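Foldase protein PrsA (Streptococcus pneumoniae, PDB 5TVL) probably assists the folding of secreted proteins outside the cell membrane, acting as a peptidyl-prolyl cis-trans isomerase of the parvulin (PpiC) type. Local coordinates at residues Gln37-Lys42 with Gln254-Lys259; Asp131-Val136 with Ser193-Ala198; Glu178-Ala183 with Tyr209-Thr214. All coordinates share one frame; numbering follows the deposited sequence.

The three contacts divide between two separate parts of an elongated chain. Contact 1 joins segments whose closest ends are 212 residues apart, and the PpiC-type isomerase sequence that holds contacts 2 and 3 is nested inside the loop it closes. Its centre lies 56 Å from that of contact 2 and 48 Å from that of contact 3, on the opposite side of the chain's centre. Contacts 2 and 3, by contrast, have centres 11 Å apart and share one sheet: strands 196-198 and 207-216 are neighbours in it, and the segments of the two contacts alternate along the chain. The isomerase unit is thus an insertion, while N-terminal and C-terminal parts of the chain meet in a distant helical part.

Contact 1. Residues Gln37-Lys42 with Gln254-Lys259; sequences QKVFEK and QAANIK
Val39, on helix 25-44, has its CB directed toward the segment 254-259 and meets Ala256 and Ile258. At the branch point the methyl of Ala256 is still some distance away, CB of Val39 lying 4.5 Å from CB of Ala256. From there the two methyls diverge. CG2, which stands anti to the carbonyl carbon, goes furthest into the contact and reaches Ala256 CB at 3.6 Å. The same CG2 lies 4.4 Å from Ile258 CD1, the end of a longer side chain, so this one methyl faces both partners. CG1, anti to the backbone N (chi1 172°), makes the looser approach, 4.1 Å from Ala256 CB. All of these are aliphatic contacts, and the buried area is modest at 87 Å².

Between Ala256 and Ile258 the chain leaves the helix: Asn257 has a positive phi of 55°, and Ile258 already has extended backbone angles. This turn lets residues two apart both point at Val39. Beyond it, Lys259 pairs antiparallel with a strand of the second subunit, while Ile258 packs on Ile5 of that subunit. Phe40, next to Val39, rests on Ile249 and Glu252 of helix 242-255. The arrangement is that of a helical domain built from both ends of the chain, as in other PrsA-like foldases, where N- and C-terminal segments pack together around an inserted parvulin domain.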
loop_
_atom_site.group_PDB
_atom_site.type_symbol
_atom_site.label_atom_id
_atom_site.label_comp_id
_atom_site.label_asym_id
_atom_site.label_seq_id
_atom_site.Cartn_x
_atom_site.Cartn_y
_atom_site.Cartn_z
ATOM N N GLN A 37 -15.680 19.131 -4.252
ATOM C CA GLN A 37 -15.679 20.015 -3.079
ATOM C C GLN A 37 -17.077 20.458 -2.668
ATOM O O GLN A 37 -17.419 20.382 -1.490
ATOM C CB GLN A 37 -14.812 21.258 -3.308
ATOM C CG GLN A 37 -15.017 22.346 -2.258
ATOM C CD GLN A 37 -13.892 23.348 -2.197
ATOM O OE1 GLN A 37 -13.488 23.763 -1.112
ATOM N NE2 GLN A 37 -13.385 23.751 -3.358
ATOM N N LYS A 38 -17.862 20.938 -3.635
ATOM C CA LYS A 38 -19.216 21.458 -3.360
ATOM C C LYS A 38 -20.191 20.401 -2.828
ATOM O O LYS A 38 -20.969 20.679 -1.910
ATOM C CB LYS A 38 -19.820 22.129 -4.602
ATOM C CG LYS A 38 -19.366 23.564 -4.818
ATOM C CD LYS A 38 -20.246 24.266 -5.839
ATOM C CE LYS A 38 -19.808 25.704 -6.060
ATOM N NZ LYS A 38 -20.138 26.590 -4.909
ATOM N N VAL A 39 -20.144 19.204 -3.406
ATOM C CA VAL A 39 -21.025 18.110 -2.992
ATOM C C VAL A 39 -20.651 17.603 -1.593
ATOM O O VAL A 39 -21.531 17.409 -0.751
ATOM C CB VAL A 39 -21.021 16.953 -4.024
ATOM C CG1 VAL A 39 -21.783 15.739 -3.505
ATOM C CG2 VAL A 39 -21.622 17.419 -5.344
ATOM N N PHE A 40 -19.357 17.391 -1.357
ATOM C CA PHE A 40 -18.879 16.879 -0.064
ATOM C C PHE A 40 -18.974 17.905 1.065
ATOM O O PHE A 40 -19.062 17.521 2.234
ATOM C CB PHE A 40 -17.459 16.293 -0.172
ATOM C CG PHE A 40 -17.439 14.862 -0.642
ATOM C CD1 PHE A 40 -17.598 14.553 -1.991
ATOM C CD2 PHE A 40 -17.294 13.817 0.268
ATOM C CE1 PHE A 40 -17.593 13.233 -2.423
ATOM C CE2 PHE A 40 -17.292 12.497 -0.158
ATOM C CZ PHE A 40 -17.441 12.203 -1.503
ATOM N N GLU A 41 -18.977 19.193 0.721
ATOM C CA GLU A 41 -19.251 20.252 1.698
ATOM C C GLU A 41 -20.727 20.263 2.107
ATOM O O GLU A 41 -21.041 20.374 3.290
ATOM C CB GLU A 41 -18.853 21.621 1.139
ATOM C CG GLU A 41 -18.829 22.743 2.168
ATOM C CD GLU A 41 -17.827 22.498 3.283
ATOM O OE1 GLU A 41 -16.691 22.058 2.986
ATOM O OE2 GLU A 41 -18.178 22.743 4.456
ATOM N N LYS A 42 -21.622 20.151 1.126
ATOM C CA LYS A 42 -23.071 20.134 1.374
ATOM C C LYS A 42 -23.471 18.972 2.288
ATOM O O LYS A 42 -24.251 19.154 3.220
ATOM C CB LYS A 42 -23.847 20.052 0.049
ATOM C CG LYS A 42 -25.331 20.387 0.142
ATOM C CD LYS A 42 -25.568 21.887 0.268
ATOM C CE LYS A 42 -27.020 22.216 0.594
ATOM N NZ LYS A 42 -27.943 21.938 -0.541
ATOM N N GLN A 254 -23.266 11.049 -7.934
ATOM C CA GLN A 254 -24.547 10.546 -8.475
ATOM C C GLN A 254 -25.762 10.997 -7.656
ATOM O O GLN A 254 -26.829 11.250 -8.222
ATOM C CB GLN A 254 -24.550 9.011 -8.566
ATOM C CG GLN A 254 -23.791 8.439 -9.756
ATOM C CD GLN A 254 -23.485 6.955 -9.606
ATOM O OE1 GLN A 254 -24.208 6.222 -8.928
ATOM N NE2 GLN A 254 -22.409 6.507 -10.241
ATOM N N ALA A 255 -25.593 11.075 -6.335
ATOM C CA ALA A 255 -26.647 11.536 -5.420
ATOM C C ALA A 255 -26.957 13.029 -5.567
ATOM O O ALA A 255 -28.091 13.453 -5.339
ATOM C CB ALA A 255 -26.270 11.220 -3.979
ATOM N N ALA A 256 -25.948 13.817 -5.939
ATOM C CA ALA A 256 -26.123 15.253 -6.197
ATOM C C ALA A 256 -26.913 15.566 -7.476
ATOM O O ALA A 256 -27.382 16.695 -7.636
ATOM C CB ALA A 256 -24.767 15.946 -6.244
ATOM N N ASN A 257 -27.042 14.585 -8.378
ATOM C CA ASN A 257 -27.721 14.752 -9.670
ATOM C C ASN A 257 -27.095 15.912 -10.445
ATOM O O ASN A 257 -27.692 16.982 -10.606
ATOM C CB ASN A 257 -29.239 14.926 -9.498
ATOM C CG ASN A 257 -29.988 14.876 -10.825
ATOM O OD1 ASN A 257 -29.793 13.959 -11.624
ATOM N ND2 ASN A 257 -30.843 15.867 -11.071
ATOM N N ILE A 258 -25.870 15.675 -10.901
ATOM C CA ILE A 258 -25.052 16.693 -11.549
ATOM C C ILE A 258 -25.334 16.706 -13.051
ATOM O O ILE A 258 -25.254 15.665 -13.705
ATOM C CB ILE A 258 -23.547 16.442 -11.287
ATOM C CG1 ILE A 258 -23.258 16.494 -9.782
ATOM C CG2 ILE A 258 -22.690 17.471 -12.017
ATOM C CD1 ILE A 258 -21.955 15.843 -9.388
ATOM N N LYS A 259 -25.682 17.880 -13.582
ATOM C CA LYS A 259 -25.841 18.081 -15.026
ATOM C C LYS A 259 -24.651 18.874 -15.555
ATOM O O LYS A 259 -24.488 20.050 -15.224
ATOM C CB LYS A 259 -27.150 18.815 -15.337
ATOM C CG LYS A 259 -28.395 18.008 -15.005
ATOM C CD LYS A 259 -29.669 18.718 -15.435
ATOM C CE LYS A 259 -30.899 17.902 -15.065
ATOM N NZ LYS A 259 -32.160 18.516 -15.564
#

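Contact 2. Residues Asp131-Val136 with Ser193-Ala198; sequences DKAKEV and SDVITA
Ala133 on helix 130-139 and Val195, of the segment 193-198, form the centre of this contact, and their CA atoms are 6.7 Å apart. CG2 of Val195 does most of the touching: it lies 3.9 Å from Ala133 CB and 3.8 Å from Ala133 O, so it meets both the methyl and the backbone of the helix. CG1, the branch anti to the backbone N (chi1 179°), comes to 4.1 Å from the same Ala133 CB, and the alanine methyl therefore faces both arms of the valine fork. At the margin, Lys134 N is 4.2 Å from Val195 CG2, a contact of its backbone.

One shell further out, the residues before Val195 are tied down by polar bonds. Ser193 OG donates to Asp194 O at 3.0 Å, with a C=O...donor angle of 140° and a donor 16° from the carbonyl plane. The same hydroxyl also bonds to the backbone N of Val211, so it links the turn to the adjoining strand. Asn67 of the third subunit accepts a hydrogen bond from Asp194 N.

Leu137 of the same helix packs on Val195 too, and Ala133 leans on Leu127 and Tyr208 of the sheet. Helix 130-139 follows strand 120-127 and lies against the sheet face to which Val195 points, whereas the next residue, Ile196, turns to the other face and to helix 178-186.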
loop_
_atom_site.group_PDB
_atom_site.type_symbol
_atom_site.label_atom_id
_atom_site.label_comp_id
_atom_site.label_asym_id
_atom_site.label_seq_id
_atom_site.Cartn_x
_atom_site.Cartn_y
_atom_site.Cartn_z
ATOM N N ASP A 131 27.512 -9.616 8.335
ATOM C CA ASP A 131 28.550 -10.318 9.111
ATOM C C ASP A 131 28.537 -9.946 10.598
ATOM O O ASP A 131 28.828 -10.796 11.443
ATOM C CB ASP A 131 29.952 -10.076 8.525
ATOM C CG ASP A 131 30.202 -10.844 7.226
ATOM O OD1 ASP A 131 29.425 -11.763 6.876
ATOM O OD2 ASP A 131 31.204 -10.525 6.553
ATOM N N LYS A 132 28.204 -8.693 10.912
ATOM C CA LYS A 132 28.030 -8.263 12.306
ATOM C C LYS A 132 26.778 -8.878 12.949
ATOM O O LYS A 132 26.776 -9.155 14.151
ATOM C CB LYS A 132 27.981 -6.734 12.415
ATOM C CG LYS A 132 28.249 -6.211 13.819
ATOM C CD LYS A 132 27.935 -4.731 13.938
ATOM C CE LYS A 132 28.075 -4.261 15.377
ATOM N NZ LYS A 132 27.704 -2.829 15.537
ATOM N N ALA A 133 25.721 -9.079 12.159
ATOM C CA ALA A 133 24.504 -9.756 12.630
ATOM C C ALA A 133 24.731 -11.240 12.926
ATOM O O ALA A 133 24.148 -11.773 13.871
ATOM C CB ALA A 133 23.373 -9.588 11.627
ATOM N N LYS A 134 25.562 -11.899 12.118
ATOM C CA LYS A 134 25.986 -13.282 12.387
ATOM C C LYS A 134 26.832 -13.397 13.662
ATOM O O LYS A 134 26.753 -14.405 14.374
ATOM C CB LYS A 134 26.760 -13.855 11.193
ATOM C CG LYS A 134 25.904 -14.084 9.954
ATOM C CD LYS A 134 26.646 -14.878 8.888
ATOM C CE LYS A 134 25.706 -15.371 7.797
ATOM N NZ LYS A 134 26.347 -16.389 6.917
ATOM N N GLU A 135 27.633 -12.366 13.936
ATOM C CA GLU A 135 28.460 -12.284 15.147
ATOM C C GLU A 135 27.606 -12.163 16.412
ATOM O O GLU A 135 27.801 -12.913 17.370
ATOM C CB GLU A 135 29.425 -11.092 15.049
ATOM C CG GLU A 135 30.505 -11.037 16.124
ATOM C CD GLU A 135 31.543 -9.946 15.879
ATOM O OE1 GLU A 135 31.258 -8.985 15.128
ATOM O OE2 GLU A 135 32.652 -10.050 16.450
ATOM N N VAL A 136 26.665 -11.220 16.399
ATOM C CA VAL A 136 25.761 -10.973 17.538
ATOM C C VAL A 136 24.744 -12.117 17.751
ATOM O O VAL A 136 24.330 -12.370 18.888
ATOM C CB VAL A 136 25.039 -9.601 17.393
ATOM C CG1 VAL A 136 23.969 -9.399 18.465
ATOM C CG2 VAL A 136 26.053 -8.464 17.450
ATOM N N SER A 193 15.482 -15.854 17.455
ATOM C CA SER A 193 15.455 -16.104 16.014
ATOM C C SER A 193 16.865 -16.064 15.430
ATOM O O SER A 193 17.794 -15.543 16.056
ATOM C CB SER A 193 14.575 -15.064 15.297
ATOM O OG SER A 193 15.200 -13.787 15.233
ATOM N N ASP A 194 17.006 -16.615 14.226
ATOM C CA ASP A 194 18.196 -16.404 13.395
ATOM C C ASP A 194 18.093 -15.020 12.738
ATOM O O ASP A 194 17.149 -14.272 13.020
ATOM C CB ASP A 194 18.315 -17.515 12.348
ATOM C CG ASP A 194 18.522 -18.884 12.975
ATOM O OD1 ASP A 194 19.502 -19.049 13.734
ATOM O OD2 ASP A 194 17.708 -19.796 12.705
ATOM N N VAL A 195 19.050 -14.671 11.875
ATOM C CA VAL A 195 19.046 -13.354 11.220
ATOM C C VAL A 195 17.861 -13.244 10.251
ATOM O O VAL A 195 17.675 -14.103 9.383
ATOM C CB VAL A 195 20.374 -13.035 10.478
ATOM C CG1 VAL A 195 20.299 -11.665 9.801
ATOM C CG2 VAL A 195 21.558 -13.083 11.441
ATOM N N ILE A 196 17.061 -12.193 10.443
ATOM C CA ILE A 196 15.968 -11.824 9.547
ATOM C C ILE A 196 16.501 -10.684 8.695
ATOM O O ILE A 196 17.251 -9.846 9.195
ATOM C CB ILE A 196 14.727 -11.352 10.336
ATOM C CG1 ILE A 196 14.231 -12.461 11.274
ATOM C CG2 ILE A 196 13.604 -10.915 9.397
ATOM C CD1 ILE A 196 13.597 -11.945 12.545
ATOM N N THR A 197 16.110 -10.649 7.423
ATOM C CA THR A 197 16.648 -9.685 6.462
ATOM C C THR A 197 15.533 -8.892 5.777
ATOM O O THR A 197 14.662 -9.473 5.127
ATOM C CB THR A 197 17.500 -10.397 5.393
ATOM O OG1 THR A 197 18.441 -11.264 6.036
ATOM C CG2 THR A 197 18.256 -9.391 4.525
ATOM N N ALA A 198 15.558 -7.571 5.959
ATOM C CA ALA A 198 14.802 -6.639 5.125
ATOM C C ALA A 198 15.721 -6.272 3.965
ATOM O O ALA A 198 16.691 -5.541 4.150
ATOM C CB ALA A 198 14.402 -5.404 5.916
#

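Contact 3. Residues Glu178-Ala183 with Tyr209-Thr214. With SO4 (sulfate ion), chain L.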
loop_
_atom_site.group_PDB
_atom_site.type_symbol
_atom_site.label_atom_id
_atom_site.label_comp_id
_atom_site.label_asym_id
_atom_site.label_seq_id
_atom_site.Cartn_x
_atom_site.Cartn_y
_atom_site.Cartn_z
ATOM N N GLU A 178 7.123 -7.147 8.223
ATOM C CA GLU A 178 6.306 -8.365 8.124
ATOM C C GLU A 178 7.079 -9.627 8.500
ATOM O O GLU A 178 6.598 -10.438 9.290
ATOM C CB GLU A 178 5.727 -8.499 6.707
ATOM C CG GLU A 178 4.861 -9.733 6.448
ATOM C CD GLU A 178 3.678 -9.862 7.396
ATOM O OE1 GLU A 178 3.170 -8.829 7.888
ATOM O OE2 GLU A 178 3.245 -11.007 7.642
ATOM N N GLN A 179 8.272 -9.777 7.931
ATOM C CA GLN A 179 9.144 -10.928 8.218
ATOM C C GLN A 179 9.702 -10.963 9.650
ATOM O O GLN A 179 10.059 -12.038 10.146
ATOM C CB GLN A 179 10.296 -11.037 7.204
ATOM C CG GLN A 179 11.236 -9.833 7.120
ATOM C CD GLN A 179 10.882 -8.887 5.980
ATOM O OE1 GLN A 179 9.732 -8.474 5.850
ATOM N NE2 GLN A 179 11.865 -8.543 5.151
ATOM N N VAL A 180 9.785 -9.802 10.306
ATOM C CA VAL A 180 10.173 -9.738 11.723
ATOM C C VAL A 180 9.015 -10.198 12.615
ATOM O O VAL A 180 9.236 -10.896 13.611
ATOM C CB VAL A 180 10.644 -8.323 12.136
ATOM C CG1 VAL A 180 11.010 -8.278 13.619
ATOM C CG2 VAL A 180 11.838 -7.887 11.292
ATOM N N LYS A 181 7.794 -9.794 12.256
ATOM C CA LYS A 181 6.583 -10.201 12.980
ATOM C C LYS A 181 6.331 -11.702 12.870
ATOM O O LYS A 181 6.126 -12.375 13.884
ATOM C CB LYS A 181 5.353 -9.445 12.466
ATOM C CG LYS A 181 5.349 -7.958 12.796
ATOM C CD LYS A 181 4.018 -7.298 12.469
ATOM C CE LYS A 181 3.704 -7.378 10.985
ATOM N NZ LYS A 181 2.638 -6.430 10.578
ATOM N N LYS A 182 6.349 -12.218 11.643
ATOM C CA LYS A 182 6.102 -13.643 11.408
ATOM C C LYS A 182 7.150 -14.524 12.081
ATOM O O LYS A 182 6.811 -15.574 12.633
ATOM C CB LYS A 182 6.025 -13.955 9.908
ATOM C CG LYS A 182 4.764 -13.438 9.225
ATOM C CD LYS A 182 3.554 -14.306 9.541
ATOM C CE LYS A 182 2.286 -13.787 8.879
ATOM N NZ LYS A 182 2.350 -13.805 7.390
ATOM N N ALA A 183 8.410 -14.086 12.048
ATOM C CA ALA A 183 9.498 -14.785 12.747
ATOM C C ALA A 183 9.291 -14.817 14.262
ATOM O O ALA A 183 9.559 -15.831 14.897
ATOM C CB ALA A 183 10.842 -14.152 12.421
ATOM N N TYR A 209 17.837 -8.182 11.323
ATOM C CA TYR A 209 17.182 -8.194 12.631
ATOM C C TYR A 209 17.429 -9.509 13.366
ATOM O O TYR A 209 17.553 -10.565 12.741
ATOM C CB TYR A 209 15.676 -7.986 12.473
ATOM C CG TYR A 209 15.276 -6.683 11.826
ATOM C CD1 TYR A 209 15.262 -6.548 10.440
ATOM C CD2 TYR A 209 14.882 -5.590 12.596
ATOM C CE1 TYR A 209 14.881 -5.358 9.837
ATOM C CE2 TYR A 209 14.499 -4.395 12.003
ATOM C CZ TYR A 209 14.501 -4.286 10.622
ATOM O OH TYR A 209 14.127 -3.110 10.018
ATOM N N ILE A 210 17.510 -9.426 14.692
ATOM C CA ILE A 210 17.523 -10.596 15.574
ATOM C C ILE A 210 16.427 -10.344 16.605
ATOM O O ILE A 210 16.417 -9.290 17.240
ATOM C CB ILE A 210 18.890 -10.793 16.272
ATOM C CG1 ILE A 210 20.017 -10.922 15.234
ATOM C CG2 ILE A 210 18.869 -12.037 17.154
ATOM C CD1 ILE A 210 21.414 -10.787 15.806
ATOM N N VAL A 211 15.515 -11.305 16.762
ATOM C CA VAL A 211 14.347 -11.156 17.638
ATOM C C VAL A 211 14.442 -12.121 18.819
ATOM O O VAL A 211 14.869 -13.265 18.661
ATOM C CB VAL A 211 13.026 -11.417 16.875
ATOM C CG1 VAL A 211 11.812 -11.150 17.762
ATOM C CG2 VAL A 211 12.943 -10.557 15.626
ATOM N N LYS A 212 14.037 -11.634 19.994
ATOM C CA LYS A 212 13.956 -12.421 21.226
ATOM C C LYS A 212 12.537 -12.255 21.773
ATOM O O LYS A 212 12.174 -11.163 22.214
ATOM C CB LYS A 212 14.992 -11.905 22.236
ATOM C CG LYS A 212 14.919 -12.488 23.647
ATOM C CD LYS A 212 15.539 -13.873 23.738
ATOM C CE LYS A 212 15.410 -14.451 25.142
ATOM N NZ LYS A 212 16.284 -13.773 26.141
ATOM N N LEU A 213 11.742 -13.326 21.743
ATOM C CA LEU A 213 10.375 -13.285 22.276
ATOM C C LEU A 213 10.405 -13.295 23.807
ATOM O O LEU A 213 11.029 -14.168 24.411
ATOM C CB LEU A 213 9.544 -14.464 21.758
ATOM C CG LEU A 213 8.026 -14.362 21.961
ATOM C CD1 LEU A 213 7.412 -13.313 21.042
ATOM C CD2 LEU A 213 7.363 -15.710 21.738
ATOM N N THR A 214 9.730 -12.316 24.411
ATOM C CA THR A 214 9.668 -12.147 25.868
ATOM C C THR A 214 8.305 -12.591 26.414
ATOM O O THR A 214 8.247 -13.368 27.373
ATOM C CB THR A 214 9.941 -10.676 26.270
ATOM O OG1 THR A 214 11.221 -10.271 25.770
ATOM C CG2 THR A 214 9.924 -10.495 27.791
HETATM S S SO4 L . 4.454 -17.432 5.219
HETATM O O1 SO4 L . 3.805 -16.125 5.462
HETATM O O2 SO4 L . 5.846 -17.220 4.758
HETATM O O3 SO4 L . 4.467 -18.220 6.472
HETATM O O4 SO4 L . 3.692 -18.170 4.188
#
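Val180 meets Tyr209 by a CH-pi contact and Val211 by aliphatic packing, one methyl for each. CG2 lies over one face of the tyrosine ring, 3.9 Å from its centroid and 20° off the ring normal. It is displaced toward the CB end of the ring, which explains why Tyr209 CG, at 3.7 Å, is its nearest atom. The side chains of Val180 and Tyr209 cross at about a right angle.

For the aliphatic pair, CG1 of Val180, anti to the backbone N (chi1 179°), approaches CG2 of Val211 to 3.6 Å. Tyr209 and Val211 are alternate residues of an extended strand, so both point to the same side of the sheet. Strand 207-216 and helix 178-186 belong to the β-α3-β-α-β2 parvulin fold, in which this helix is the one between the second and third strands. Ile196 of the neighbouring strand 196-198 packs against both Val180 and Val211, adding to the buried layer between helix and sheet.

Ionic contacts lie on another side of the helix. Lys182 NZ donates to Glu178 OE2 at 2.9 Å, nearly along the C-O axis, and Lys181 NZ makes a long ion pair with Glu178 OE1 at 3.6 Å. Lys181 NZ also bonds to the carbonyls of Ser171 and Ser173. The ammonium of Lys182 reaches, through a weak 3.3 Å hydrogen bond from NZ, O1 of a sulfate probably derived from the crystallisation liquor.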